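Local coordinates for protein amorpha-4,11-diene synthase (Artemisia annua, PDB 4GAX) that probably cyclises farnesyl diphosphate, with the help of metal ions, to a sesquiterpene such as amorpha-4,11-diene or alpha-bisabolol, with release of diphosphate, at residues A[52-55]-A[56-60]; A[63-66]-A[67-71]. All coordinates share one frame; numbering follows the deposited sequence.

Contact 1. Residues A[52-55]-A[56-60]; sequences VEQI and VKDLK
The side-chain amide of Q54 reaches along the outside of helix 52-71 to both K57 and D58. Its CG lies opposite the backbone N (chi1 -174°) and the chain then bends at chi2 (56°), which turns the amide toward the next turn. Q54 NE2 donates to OD2 of D58 at 2.9 Å. The oxygen is met on its syn side, and the donor lies somewhat out of the carboxylate plane. The amide and carboxylate planes stand 50° apart. On the other branch, Q54 OE1 takes a weak hydrogen bond from K57 NZ at 3.1 Å. The other carboxylate oxygen, D58 OD1, forms a salt bridge with K61. I55 works on another side of the helix. Its CG2 lies beside CD1 of L59 at 3.9 Å, with the two side chains pointing the same way. In the backbone, L59 N donates to I55 O at 3.1 Å. V56 is buried. Its N bonds to V52 O at 3.2 Å. I55, V56 and L59 all touch helix 238-269, through L246, L243 and T239 among others. One amide thus sits between a lysine and an acid, its oxygen toward the cation and its NH2 toward the anion. Both charges would probably polarise it in the same sense, though the lysine side is the weaker and K61 probably offsets part of the D58 charge.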
ATOM      1  N   VAL A  52      -2.534 -17.280 -25.822  1.00 90.86           N
ATOM      2  CA  VAL A  52      -2.513 -16.007 -25.112  1.00 88.00           C
ATOM      3  C   VAL A  52      -1.083 -15.700 -24.658  1.00 84.00           C
ATOM      4  O   VAL A  52      -0.685 -14.536 -24.559  1.00 88.53           O
ATOM      5  CB  VAL A  52      -3.513 -16.002 -23.921  1.00 82.54           C
ATOM      6  CG1 VAL A  52      -3.218 -17.143 -22.961  1.00 84.62           C
ATOM      7  CG2 VAL A  52      -3.511 -14.657 -23.198  1.00 76.98           C
ATOM      8  N   GLU A  53      -0.309 -16.755 -24.411  1.00 75.78           N
ATOM      9  CA  GLU A  53       1.111 -16.629 -24.101  1.00 72.05           C
ATOM     10  C   GLU A  53       1.832 -15.985 -25.288  1.00 67.18           C
ATOM     11  O   GLU A  53       2.693 -15.125 -25.115  1.00 70.59           O
ATOM     12  CB  GLU A  53       1.713 -18.014 -23.821  1.00 73.12           C
ATOM     13  CG  GLU A  53       2.838 -18.049 -22.780  1.00 79.61           C
ATOM     14  CD  GLU A  53       3.730 -19.286 -22.910  1.00 81.93           C
ATOM     15  OE1 GLU A  53       3.772 -20.113 -21.971  1.00 71.61           O
ATOM     16  OE2 GLU A  53       4.402 -19.424 -23.955  1.00 89.46           O
ATOM     17  N   GLN A  54       1.448 -16.398 -26.494  1.00 52.77           N
ATOM     18  CA  GLN A  54       2.112 -15.967 -27.721  1.00 54.87           C
ATOM     19  C   GLN A  54       1.768 -14.539 -28.125  1.00 58.09           C
ATOM     20  O   GLN A  54       2.651 -13.760 -28.492  1.00 63.33           O
ATOM     21  CB  GLN A  54       1.762 -16.911 -28.873  1.00 54.75           C
ATOM     22  CG  GLN A  54       2.523 -16.602 -30.147  1.00 54.84           C
ATOM     23  CD  GLN A  54       4.027 -16.623 -29.928  1.00 57.29           C
ATOM     24  OE1 GLN A  54       4.553 -17.504 -29.243  1.00 52.76           O
ATOM     25  NE2 GLN A  54       4.726 -15.643 -30.498  1.00 57.98           N
ATOM     26  N   ILE A  55       0.478 -14.216 -28.094  1.00 56.77           N
ATOM     27  CA  ILE A  55       0.020 -12.865 -28.393  1.00 55.10           C
ATOM     28  C   ILE A  55       0.743 -11.892 -27.474  1.00 42.58           C
ATOM     29  O   ILE A  55       1.290 -10.885 -27.923  1.00 40.50           O
ATOM     30  CB  ILE A  55      -1.504 -12.723 -28.181  1.00 55.25           C
ATOM     31  CG1 ILE A  55      -2.278 -13.512 -29.243  1.00 57.54           C
ATOM     32  CG2 ILE A  55      -1.925 -11.255 -28.214  1.00 44.04           C
ATOM     33  CD1 ILE A  55      -2.295 -12.857 -30.611  1.00 62.78           C
ATOM     34  N   VAL A  56       0.766 -12.220 -26.188  1.00 36.17           N
ATOM     35  CA  VAL A  56       1.346 -11.349 -25.189  1.00 39.20           C
ATOM     36  C   VAL A  56       2.853 -11.194 -25.395  1.00 44.47           C
ATOM     37  O   VAL A  56       3.412 -10.116 -25.179  1.00 36.35           O
ATOM     38  CB  VAL A  56       1.007 -11.846 -23.764  1.00 47.85           C
ATOM     39  CG1 VAL A  56       2.208 -11.765 -22.845  1.00 51.54           C
ATOM     40  CG2 VAL A  56      -0.165 -11.058 -23.196  1.00 50.36           C
ATOM     41  N   LYS A  57       3.503 -12.263 -25.842  1.00 45.82           N
ATOM     42  CA  LYS A  57       4.950 -12.243 -26.046  1.00 47.25           C
ATOM     43  C   LYS A  57       5.336 -11.228 -27.123  1.00 38.07           C
ATOM     44  O   LYS A  57       6.244 -10.409 -26.930  1.00 36.79           O
ATOM     45  CB  LYS A  57       5.456 -13.649 -26.404  1.00 58.24           C
ATOM     46  CG  LYS A  57       6.963 -13.758 -26.571  1.00 64.93           C
ATOM     47  CD  LYS A  57       7.427 -15.214 -26.582  1.00 74.92           C
ATOM     48  CE  LYS A  57       6.922 -15.966 -27.805  1.00 79.78           C
ATOM     49  NZ  LYS A  57       7.321 -17.405 -27.774  1.00 83.90           N
ATOM     50  N   ASP A  58       4.624 -11.265 -28.245  1.00 34.27           N
ATOM     51  CA  ASP A  58       4.882 -10.345 -29.350  1.00 35.53           C
ATOM     52  C   ASP A  58       4.491  -8.900 -29.026  1.00 39.19           C
ATOM     53  O   ASP A  58       5.137  -7.949 -29.491  1.00 30.02           O
ATOM     54  CB  ASP A  58       4.179 -10.833 -30.610  1.00 47.72           C
ATOM     55  CG  ASP A  58       4.572 -12.256 -30.968  1.00 61.50           C
ATOM     56  OD1 ASP A  58       5.782 -12.572 -30.913  1.00 63.77           O
ATOM     57  OD2 ASP A  58       3.670 -13.059 -31.288  1.00 70.37           O
ATOM     58  N   LEU A  59       3.437  -8.728 -28.234  1.00 31.70           N
ATOM     59  CA  LEU A  59       3.087  -7.395 -27.753  1.00 35.18           C
ATOM     60  C   LEU A  59       4.224  -6.822 -26.916  1.00 30.08           C
ATOM     61  O   LEU A  59       4.581  -5.652 -27.060  1.00 29.21           O
ATOM     62  CB  LEU A  59       1.807  -7.431 -26.922  1.00 27.44           C
ATOM     63  CG  LEU A  59       0.509  -7.625 -27.711  1.00 34.80           C
ATOM     64  CD1 LEU A  59      -0.658  -7.820 -26.748  1.00 36.29           C
ATOM     65  CD2 LEU A  59       0.251  -6.436 -28.634  1.00 30.43           C
ATOM     66  N   LYS A  60       4.781  -7.656 -26.041  1.00 27.77           N
ATOM     67  CA  LYS A  60       5.916  -7.281 -25.196  1.00 31.75           C
ATOM     68  C   LYS A  60       7.098  -6.740 -25.992  1.00 30.99           C
ATOM     69  O   LYS A  60       7.705  -5.734 -25.609  1.00 31.94           O
ATOM     70  CB  LYS A  60       6.384  -8.480 -24.366  1.00 38.44           C
ATOM     71  CG  LYS A  60       6.019  -8.385 -22.900  1.00 50.41           C
ATOM     72  CD  LYS A  60       5.012  -9.446 -22.489  1.00 63.67           C
ATOM     73  CE  LYS A  60       5.702 -10.642 -21.857  1.00 69.39           C
ATOM     74  NZ  LYS A  60       7.089 -10.301 -21.432  1.00 71.37           N
TER

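Contact 2. Residues A[63-66]-A[67-71]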
ATOM      1  N   VAL A  63       6.492  -3.267 -27.356  1.00 23.16           N
ATOM      2  CA  VAL A  63       6.660  -2.278 -26.291  1.00 22.90           C
ATOM      3  C   VAL A  63       8.132  -2.053 -25.929  1.00 25.17           C
ATOM      4  O   VAL A  63       8.546  -0.917 -25.664  1.00 23.14           O
ATOM      5  CB  VAL A  63       5.850  -2.658 -25.028  1.00 25.97           C
ATOM      6  CG1 VAL A  63       6.081  -1.643 -23.897  1.00 25.13           C
ATOM      7  CG2 VAL A  63       4.357  -2.739 -25.371  1.00 23.32           C
ATOM      8  N   ARG A  64       8.929  -3.116 -25.918  1.00 28.05           N
ATOM      9  CA  ARG A  64      10.360  -2.934 -25.678  1.00 26.91           C
ATOM     10  C   ARG A  64      10.946  -2.017 -26.731  1.00 23.71           C
ATOM     11  O   ARG A  64      11.708  -1.106 -26.408  1.00 30.58           O
ATOM     12  CB  ARG A  64      11.105  -4.260 -25.672  1.00 24.85           C
ATOM     13  CG  ARG A  64      10.786  -5.081 -24.471  1.00 30.07           C
ATOM     14  CD  ARG A  64      11.724  -6.254 -24.335  1.00 32.16           C
ATOM     15  NE  ARG A  64      11.350  -7.044 -23.172  1.00 41.54           N
ATOM     16  CZ  ARG A  64      10.731  -8.217 -23.233  1.00 42.39           C
ATOM     17  NH1 ARG A  64      10.446  -8.761 -24.410  1.00 42.92           N
ATOM     18  NH2 ARG A  64      10.425  -8.857 -22.109  1.00 49.81           N
ATOM     19  N   GLN A  65      10.565  -2.245 -27.986  1.00 26.60           N
ATOM     20  CA  GLN A  65      11.058  -1.442 -29.091  1.00 29.20           C
ATOM     21  C   GLN A  65      10.638   0.030 -28.975  1.00 32.08           C
ATOM     22  O   GLN A  65      11.415   0.929 -29.303  1.00 27.21           O
ATOM     23  CB  GLN A  65      10.607  -2.040 -30.427  1.00 34.45           C
ATOM     24  CG  GLN A  65      10.913  -1.189 -31.652  1.00 36.22           C
ATOM     25  CD  GLN A  65      12.402  -1.153 -31.999  1.00 57.33           C
ATOM     26  OE1 GLN A  65      13.226  -1.814 -31.356  1.00 57.62           O
ATOM     27  NE2 GLN A  65      12.747  -0.378 -33.024  1.00 62.00           N
ATOM     28  N   LEU A  66       9.413   0.274 -28.513  1.00 27.41           N
ATOM     29  CA  LEU A  66       8.943   1.641 -28.272  1.00 29.16           C
ATOM     30  C   LEU A  66       9.819   2.362 -27.254  1.00 26.68           C
ATOM     31  O   LEU A  66      10.191   3.523 -27.447  1.00 23.88           O
ATOM     32  CB  LEU A  66       7.505   1.629 -27.756  1.00 28.19           C
ATOM     33  CG  LEU A  66       6.409   1.226 -28.741  1.00 37.82           C
ATOM     34  CD1 LEU A  66       5.054   1.289 -28.061  1.00 46.02           C
ATOM     35  CD2 LEU A  66       6.443   2.106 -29.982  1.00 43.49           C
ATOM     36  N   LEU A  67      10.133   1.669 -26.162  1.00 23.87           N
ATOM     37  CA  LEU A  67      10.940   2.251 -25.105  1.00 22.97           C
ATOM     38  C   LEU A  67      12.348   2.519 -25.621  1.00 26.51           C
ATOM     39  O   LEU A  67      12.933   3.573 -25.356  1.00 26.15           O
ATOM     40  CB  LEU A  67      10.976   1.302 -23.897  1.00 21.81           C
ATOM     41  CG  LEU A  67       9.666   1.190 -23.115  1.00 21.72           C
ATOM     42  CD1 LEU A  67       9.723  -0.051 -22.203  1.00 23.70           C
ATOM     43  CD2 LEU A  67       9.462   2.444 -22.279  1.00 24.72           C
ATOM     44  N   LYS A  68      12.881   1.570 -26.386  1.00 22.69           N
ATOM     45  CA  LYS A  68      14.239   1.683 -26.909  1.00 26.48           C
ATOM     46  C   LYS A  68      14.359   2.855 -27.875  1.00 29.59           C
ATOM     47  O   LYS A  68      15.321   3.624 -27.808  1.00 30.64           O
ATOM     48  CB  LYS A  68      14.651   0.376 -27.618  1.00 29.68           C
ATOM     49  CG  LYS A  68      16.043   0.416 -28.204  1.00 37.78           C
ATOM     50  CD  LYS A  68      16.354  -0.822 -29.040  1.00 50.89           C
ATOM     51  CE  LYS A  68      17.806  -0.814 -29.505  1.00 60.61           C
ATOM     52  NZ  LYS A  68      18.749  -0.808 -28.351  1.00 62.97           N
ATOM     53  N   GLU A  69      13.384   2.985 -28.774  1.00 25.41           N
ATOM     54  CA  GLU A  69      13.397   4.040 -29.782  1.00 31.41           C
ATOM     55  C   GLU A  69      13.343   5.432 -29.157  1.00 29.47           C
ATOM     56  O   GLU A  69      14.035   6.357 -29.603  1.00 30.66           O
ATOM     57  CB  GLU A  69      12.234   3.855 -30.764  1.00 38.84           C
ATOM     58  CG  GLU A  69      12.405   2.666 -31.694  1.00 53.14           C
ATOM     59  CD  GLU A  69      11.161   2.388 -32.522  1.00 65.97           C
ATOM     60  OE1 GLU A  69      10.103   3.001 -32.247  1.00 66.12           O
ATOM     61  OE2 GLU A  69      11.243   1.552 -33.448  1.00 74.40           O
ATOM     62  N   ALA A  70      12.516   5.572 -28.129  1.00 24.28           N
ATOM     63  CA  ALA A  70      12.367   6.843 -27.423  1.00 26.37           C
ATOM     64  C   ALA A  70      13.609   7.179 -26.581  1.00 33.65           C
ATOM     65  O   ALA A  70      14.052   8.329 -26.526  1.00 31.73           O
ATOM     66  CB  ALA A  70      11.125   6.804 -26.544  1.00 25.89           C
ATOM     67  N   LEU A  71      14.165   6.167 -25.923  1.00 28.55           N
ATOM     68  CA  LEU A  71      15.365   6.352 -25.131  1.00 27.46           C
ATOM     69  C   LEU A  71      16.563   6.743 -25.996  1.00 33.49           C
ATOM     70  O   LEU A  71      17.368   7.598 -25.606  1.00 31.45           O
ATOM     71  CB  LEU A  71      15.686   5.076 -24.353  1.00 32.43           C
ATOM     72  CG  LEU A  71      16.877   5.181 -23.396  1.00 34.00           C
ATOM     73  CD1 LEU A  71      16.690   6.359 -22.448  1.00 31.46           C
ATOM     74  CD2 LEU A  71      17.036   3.893 -22.602  1.00 36.24           C
TER
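The last turns of helix 52-71 carry an i to i+4 pair, Q65 and E69, on the outer side and leucines on the inner side. Q65 NE2 donates to E69 OE2, but the modelled 2.5 Å is very short and its exact length is doubtful. The amide and carboxylate planes are turned 79° apart, so the two flat groups meet almost at right angles. E69 has CG opposite its carbonyl carbon (chi1 -71°) and is extended beyond it. This lays its chain over the preceding turn, where E69 CG lies 3.1 Å from Q65 O. Q65 O also accepts the backbone N-H of E69, with N 2.9 Å away. The other amide branch of Q65 takes a looser neighbour: OE1 lies 4.0 Å from CD of K68, an aliphatic part of the lysine chain.

The pair belongs to the N-terminal domain of a plant-type terpene synthase, an all-helical fold. On the inner side this helix packs against helix 77-89, helix 97-111 and helix 238-269. L67 is buried there, against L83 and E99. Its CG rests 3.5 Å from V63 O, and its CD1 is 4.3 Å from CG1 of V63. V63 in turn lies on T239, L240 and L243. L66 also reaches L83, while its carbonyl oxygen receives A70 N at 3.2 Å, and A70 touches L80. R64 leaves the contact altogether at its polar end: NE forms a salt bridge with E99 of helix 97-111. The carbonyl oxygen of R64 stays in the helix ladder and takes K68 N at 2.9 Å. At the end of segment 67-71, L71 O is hydrogen-bonded to H77 NE2, which ties the end of the helix to the start of helix 77-89.

In the fold
Both contacts lie on helix 52-71, one after the other along the chain, with centres about 17 Å apart. Each pairs a glutamine with an acid four residues later. The glutamines are eleven residues apart, about three helical turns, so the two polar pairs lie on much the same outer face. Both contacts also touch the same residue of helix 238-269, since V56 and V63 each meet L243. Contact 2 additionally reaches helices 77-89 and 97-111. Each centre is about 29 Å from the centre of the chain. In this family the active site lies in the metal-binding domain, so neither contact is expected to line it.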